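Local coordinates for protein N-terminal domain of PorA (28-171) (Porphyromonas gingivalis ATCC 33277, PDB 6KJK) that is the N-terminal domain of a type IX secretion system cargo protein that appears to influence PorXY-SigP signalling, at residues F98-S112 with A125-G137. Numbering follows the deposited sequence.
Sequences FPVSNEGHTGAFTFS and ATVNINFKYKGGG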
loop_
_atom_site.group_PDB
_atom_site.type_symbol
_atom_site.label_atom_id
_atom_site.label_comp_id
_atom_site.label_asym_id
_atom_site.label_seq_id
_atom_site.Cartn_x
_atom_site.Cartn_y
_atom_site.Cartn_z
ATOM N N PHE A 98 13.250 1.282 -7.806
ATOM C CA PHE A 98 13.399 1.322 -9.258
ATOM C C PHE A 98 14.668 2.089 -9.587
ATOM O O PHE A 98 15.237 2.750 -8.719
ATOM C CB PHE A 98 12.183 1.985 -9.937
ATOM C CG PHE A 98 11.839 3.336 -9.349
ATOM C CD1 PHE A 98 12.412 4.503 -9.850
ATOM C CD2 PHE A 98 10.967 3.433 -8.284
ATOM C CE1 PHE A 98 12.126 5.731 -9.278
ATOM C CE2 PHE A 98 10.666 4.653 -7.706
ATOM C CZ PHE A 98 11.244 5.805 -8.195
ATOM N N PRO A 99 15.142 1.993 -10.831
ATOM C CA PRO A 99 16.413 2.642 -11.181
ATOM C C PRO A 99 16.322 4.162 -11.156
ATOM O O PRO A 99 15.313 4.755 -11.538
ATOM C CB PRO A 99 16.689 2.130 -12.602
ATOM C CG PRO A 99 15.930 0.854 -12.704
ATOM C CD PRO A 99 14.670 1.103 -11.902
ATOM N N VAL A 100 17.421 4.786 -10.720
ATOM C CA VAL A 100 17.585 6.218 -10.920
ATOM C C VAL A 100 17.447 6.529 -12.404
ATOM O O VAL A 100 17.961 5.800 -13.267
ATOM C CB VAL A 100 18.958 6.667 -10.393
ATOM C CG1 VAL A 100 19.241 8.111 -10.787
ATOM C CG2 VAL A 100 19.038 6.486 -8.904
ATOM N N SER A 101 16.726 7.605 -12.709
ATOM C CA SER A 101 16.554 8.077 -14.075
ATOM C C SER A 101 16.459 9.594 -14.049
ATOM O O SER A 101 16.048 10.183 -13.049
ATOM C CB SER A 101 15.291 7.491 -14.722
ATOM O OG SER A 101 15.077 8.009 -16.028
ATOM N N ASN A 102 16.861 10.234 -15.150
ATOM C CA ASN A 102 16.642 11.671 -15.252
ATOM C C ASN A 102 15.213 12.020 -15.631
ATOM O O ASN A 102 14.813 13.178 -15.500
ATOM C CB ASN A 102 17.622 12.291 -16.248
ATOM C CG ASN A 102 19.041 12.262 -15.737
ATOM O OD1 ASN A 102 19.286 12.524 -14.560
ATOM N ND2 ASN A 102 19.988 11.947 -16.617
ATOM N N GLU A 103 14.442 11.042 -16.076
ATOM C CA GLU A 103 13.069 11.208 -16.508
ATOM C C GLU A 103 12.138 10.750 -15.390
ATOM O O GLU A 103 12.452 9.809 -14.656
ATOM C CB GLU A 103 12.859 10.313 -17.728
ATOM C CG GLU A 103 11.438 10.138 -18.217
ATOM C CD GLU A 103 11.365 9.151 -19.380
ATOM O OE1 GLU A 103 10.265 8.630 -19.674
ATOM O OE2 GLU A 103 12.424 8.890 -19.992
ATOM N N GLY A 104 10.985 11.404 -15.285
ATOM C CA GLY A 104 9.998 11.029 -14.294
ATOM C C GLY A 104 9.054 9.950 -14.783
ATOM O O GLY A 104 8.951 9.648 -15.967
ATOM N N HIS A 105 8.346 9.345 -13.837
ATOM C CA HIS A 105 7.309 8.378 -14.159
ATOM C C HIS A 105 6.440 8.221 -12.928
ATOM O O HIS A 105 6.792 8.671 -11.833
ATOM C CB HIS A 105 7.884 7.025 -14.604
ATOM C CG HIS A 105 8.245 6.099 -13.482
ATOM N ND1 HIS A 105 9.491 6.084 -12.896
ATOM C CD2 HIS A 105 7.527 5.129 -12.860
ATOM C CE1 HIS A 105 9.519 5.168 -11.941
ATOM N NE2 HIS A 105 8.343 4.561 -11.913
ATOM N N THR A 106 5.289 7.597 -13.121
ATOM C CA THR A 106 4.393 7.296 -12.010
ATOM C C THR A 106 4.261 5.786 -11.870
ATOM O O THR A 106 3.874 5.099 -12.825
ATOM C CB THR A 106 3.019 7.924 -12.247
ATOM O OG1 THR A 106 3.159 9.348 -12.415
ATOM C CG2 THR A 106 2.114 7.651 -11.063
ATOM N N GLY A 107 4.623 5.257 -10.703
ATOM C CA GLY A 107 4.213 3.901 -10.311
ATOM C C GLY A 107 2.851 4.015 -9.646
ATOM O O GLY A 107 2.585 4.977 -8.934
ATOM N N ALA A 108 1.959 3.095 -9.923
ATOM C CA ALA A 108 0.602 3.182 -9.397
ATOM C C ALA A 108 0.173 1.819 -8.875
ATOM O O ALA A 108 0.375 0.793 -9.549
ATOM C CB ALA A 108 -0.377 3.664 -10.476
ATOM N N PHE A 109 -0.410 1.807 -7.676
ATOM C CA PHE A 109 -0.826 0.582 -7.029
ATOM C C PHE A 109 -2.188 0.797 -6.410
ATOM O O PHE A 109 -2.552 1.926 -6.049
ATOM C CB PHE A 109 0.160 0.202 -5.916
ATOM C CG PHE A 109 1.562 -0.058 -6.431
ATOM C CD1 PHE A 109 2.475 0.973 -6.573
ATOM C CD2 PHE A 109 1.950 -1.347 -6.798
ATOM C CE1 PHE A 109 3.760 0.705 -7.033
ATOM C CE2 PHE A 109 3.215 -1.593 -7.235
ATOM C CZ PHE A 109 4.125 -0.586 -7.350
ATOM N N THR A 110 -2.924 -0.285 -6.246
ATOM C CA THR A 110 -4.130 -0.264 -5.426
ATOM C C THR A 110 -3.953 -1.307 -4.346
ATOM O O THR A 110 -3.511 -2.421 -4.632
ATOM C CB THR A 110 -5.383 -0.535 -6.264
ATOM O OG1 THR A 110 -5.497 0.488 -7.267
ATOM C CG2 THR A 110 -6.645 -0.544 -5.403
ATOM N N PHE A 111 -4.274 -0.943 -3.113
ATOM C CA PHE A 111 -4.266 -1.858 -1.982
ATOM C C PHE A 111 -5.696 -1.960 -1.482
ATOM O O PHE A 111 -6.348 -0.921 -1.236
ATOM C CB PHE A 111 -3.363 -1.330 -0.873
ATOM C CG PHE A 111 -3.471 -2.124 0.399
ATOM C CD1 PHE A 111 -2.712 -3.277 0.596
ATOM C CD2 PHE A 111 -4.366 -1.741 1.385
ATOM C CE1 PHE A 111 -2.822 -4.004 1.792
ATOM C CE2 PHE A 111 -4.498 -2.466 2.571
ATOM C CZ PHE A 111 -3.716 -3.580 2.765
ATOM N N SER A 112 -6.164 -3.178 -1.246
ATOM C CA SER A 112 -7.436 -3.363 -0.561
ATOM C C SER A 112 -7.308 -4.365 0.562
ATOM O O SER A 112 -6.559 -5.339 0.487
ATOM C CB SER A 112 -8.540 -3.871 -1.505
ATOM O OG SER A 112 -8.811 -2.916 -2.518
ATOM N N ALA A 125 -11.884 -1.927 2.503
ATOM C CA ALA A 125 -11.264 -0.622 2.387
ATOM C C ALA A 125 -10.237 -0.694 1.275
ATOM O O ALA A 125 -9.596 -1.726 1.100
ATOM C CB ALA A 125 -10.555 -0.203 3.680
ATOM N N THR A 126 -10.101 0.395 0.538
ATOM C CA THR A 126 -9.207 0.448 -0.607
ATOM C C THR A 126 -8.530 1.800 -0.638
ATOM O O THR A 126 -9.167 2.834 -0.375
ATOM C CB THR A 126 -10.036 0.280 -1.889
ATOM O OG1 THR A 126 -10.607 -1.026 -1.882
ATOM C CG2 THR A 126 -9.184 0.454 -3.152
ATOM N N VAL A 127 -7.248 1.793 -0.991
ATOM C CA VAL A 127 -6.510 3.016 -1.247
ATOM C C VAL A 127 -5.729 2.827 -2.537
ATOM O O VAL A 127 -5.199 1.738 -2.814
ATOM C CB VAL A 127 -5.589 3.407 -0.068
ATOM C CG1 VAL A 127 -4.567 2.315 0.261
ATOM C CG2 VAL A 127 -4.932 4.747 -0.290
ATOM N N ASN A 128 -5.702 3.880 -3.332
ATOM C CA ASN A 128 -4.902 3.938 -4.547
ATOM C C ASN A 128 -3.679 4.792 -4.262
ATOM O O ASN A 128 -3.804 5.891 -3.711
ATOM C CB ASN A 128 -5.707 4.539 -5.706
ATOM C CG ASN A 128 -6.958 3.804 -5.938
ATOM O OD1 ASN A 128 -6.940 2.662 -6.428
ATOM N ND2 ASN A 128 -8.075 4.391 -5.525
ATOM N N ILE A 129 -2.501 4.288 -4.597
ATOM C CA ILE A 129 -1.239 4.912 -4.248
ATOM C C ILE A 129 -0.516 5.225 -5.550
ATOM O O ILE A 129 -0.259 4.314 -6.358
ATOM C CB ILE A 129 -0.397 3.963 -3.390
ATOM C CG1 ILE A 129 -1.158 3.619 -2.127
ATOM C CG2 ILE A 129 0.971 4.576 -3.061
ATOM C CD1 ILE A 129 -0.621 2.433 -1.439
ATOM N N ASN A 130 -0.163 6.489 -5.757
ATOM C CA ASN A 130 0.624 6.898 -6.919
ATOM C C ASN A 130 1.980 7.382 -6.447
ATOM O O ASN A 130 2.060 8.314 -5.631
ATOM C CB ASN A 130 -0.056 8.035 -7.683
ATOM C CG ASN A 130 -1.332 7.611 -8.351
ATOM O OD1 ASN A 130 -1.457 6.479 -8.831
ATOM N ND2 ASN A 130 -2.302 8.518 -8.388
ATOM N N PHE A 131 3.030 6.737 -6.896
ATOM C CA PHE A 131 4.390 7.175 -6.641
ATOM C C PHE A 131 4.798 8.032 -7.825
ATOM O O PHE A 131 5.121 7.511 -8.893
ATOM C CB PHE A 131 5.301 5.960 -6.530
ATOM C CG PHE A 131 5.016 5.087 -5.313
ATOM C CD1 PHE A 131 5.456 5.485 -4.051
ATOM C CD2 PHE A 131 4.312 3.901 -5.402
ATOM C CE1 PHE A 131 5.224 4.707 -2.919
ATOM C CE2 PHE A 131 4.096 3.119 -4.276
ATOM C CZ PHE A 131 4.554 3.519 -3.031
ATOM N N LYS A 132 4.766 9.343 -7.647
ATOM C CA LYS A 132 5.091 10.293 -8.715
ATOM C C LYS A 132 6.556 10.684 -8.560
ATOM O O LYS A 132 6.904 11.572 -7.768
ATOM C CB LYS A 132 4.158 11.494 -8.672
ATOM C CG LYS A 132 2.730 11.131 -8.967
ATOM C CD LYS A 132 1.849 12.356 -9.045
ATOM C CE LYS A 132 0.424 11.968 -9.361
ATOM N NZ LYS A 132 -0.487 13.145 -9.301
ATOM N N TYR A 133 7.415 10.003 -9.307
ATOM C CA TYR A 133 8.853 10.215 -9.269
ATOM C C TYR A 133 9.234 11.348 -10.221
ATOM O O TYR A 133 8.914 11.297 -11.415
ATOM C CB TYR A 133 9.547 8.941 -9.724
ATOM C CG TYR A 133 11.043 9.000 -9.854
ATOM C CD1 TYR A 133 11.855 9.141 -8.739
ATOM C CD2 TYR A 133 11.653 8.879 -11.115
ATOM C CE1 TYR A 133 13.237 9.151 -8.854
ATOM C CE2 TYR A 133 13.026 8.891 -11.244
ATOM C CZ TYR A 133 13.816 9.030 -10.125
ATOM O OH TYR A 133 15.182 9.028 -10.284
ATOM N N LYS A 134 9.919 12.363 -9.690
ATOM C CA LYS A 134 10.442 13.484 -10.489
ATOM C C LYS A 134 9.375 14.067 -11.410
ATOM O O LYS A 134 9.578 14.240 -12.617
ATOM C CB LYS A 134 11.709 13.093 -11.254
ATOM C CG LYS A 134 12.871 12.738 -10.362
ATOM C CD LYS A 134 14.158 12.467 -11.134
ATOM C CE LYS A 134 15.315 12.189 -10.183
ATOM N NZ LYS A 134 16.578 11.767 -10.835
ATOM N N GLY A 135 8.218 14.358 -10.833
ATOM C CA GLY A 135 7.121 14.970 -11.536
ATOM C C GLY A 135 6.075 14.000 -12.033
ATOM O O GLY A 135 4.964 14.424 -12.356
ATOM N N GLY A 136 6.397 12.708 -12.096
ATOM C CA GLY A 136 5.440 11.715 -12.518
ATOM C C GLY A 136 5.423 11.453 -14.000
ATOM O O GLY A 136 4.652 10.594 -14.447
ATOM N N GLY A 137 6.257 12.149 -14.769
ATOM C CA GLY A 137 6.378 11.903 -16.196
ATOM C C GLY A 137 5.536 12.847 -17.029
ATOM O O GLY A 137 4.390 13.132 -16.683
HETATM O O HOH W 1 17.788 13.793 -12.232
HETATM O O HOH W 2 -3.128 4.168 -8.050
#
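The Tyr133 side chain packs from CB to OH against Phe98, Ser101, Glu103 and His105, at the end of an antiparallel beta hairpin in which strand 105-112 pairs with strand 125-133 inside a mixed sheet; residues 98-104 lead across from the facing sheet of this all-beta domain. Start at Tyr133 CB, which rests 3.5 Å from His105 O, the oxygen that also takes the Tyr133 backbone N-H. With CG anti to the backbone N (chi1 175°), the ring reaches toward residues 98-104 and turns one face to Phe98: the CE1-CZ edge of Phe98 points into the face of the Tyr133 ring, planes at 79°, with Tyr133 CD1 3.4 Å from Phe98 CZ. The opposite face is covered by Lys134 CG. Farther out, Tyr133 CE2 runs past Glu103 O at 3.6 Å, at the ring edge. At the tip, Tyr133 OH accepts an almost straight bond from Ser101 N (3.2 Å, 174° at the hydrogen) and also bonds Glu32 of the facing sheet. Lys134, extended beyond CG, brings Lys134 NZ to Ser101 O at 2.8 Å, so Ser101 is held at both its N and its O by adjacent residues. Beyond the strand, a type I' turn from Tyr133 to Gly136 turns the chain, and Tyr133 O accepts from both His105 N and Gly136 N. On the face bearing Thr106 and Thr110, Thr110 OG1 donates to Asn128 OD1 in its carbonyl plane, and Thr106 OG1 reaches a lone pair of Gly136 O at 2.8 Å.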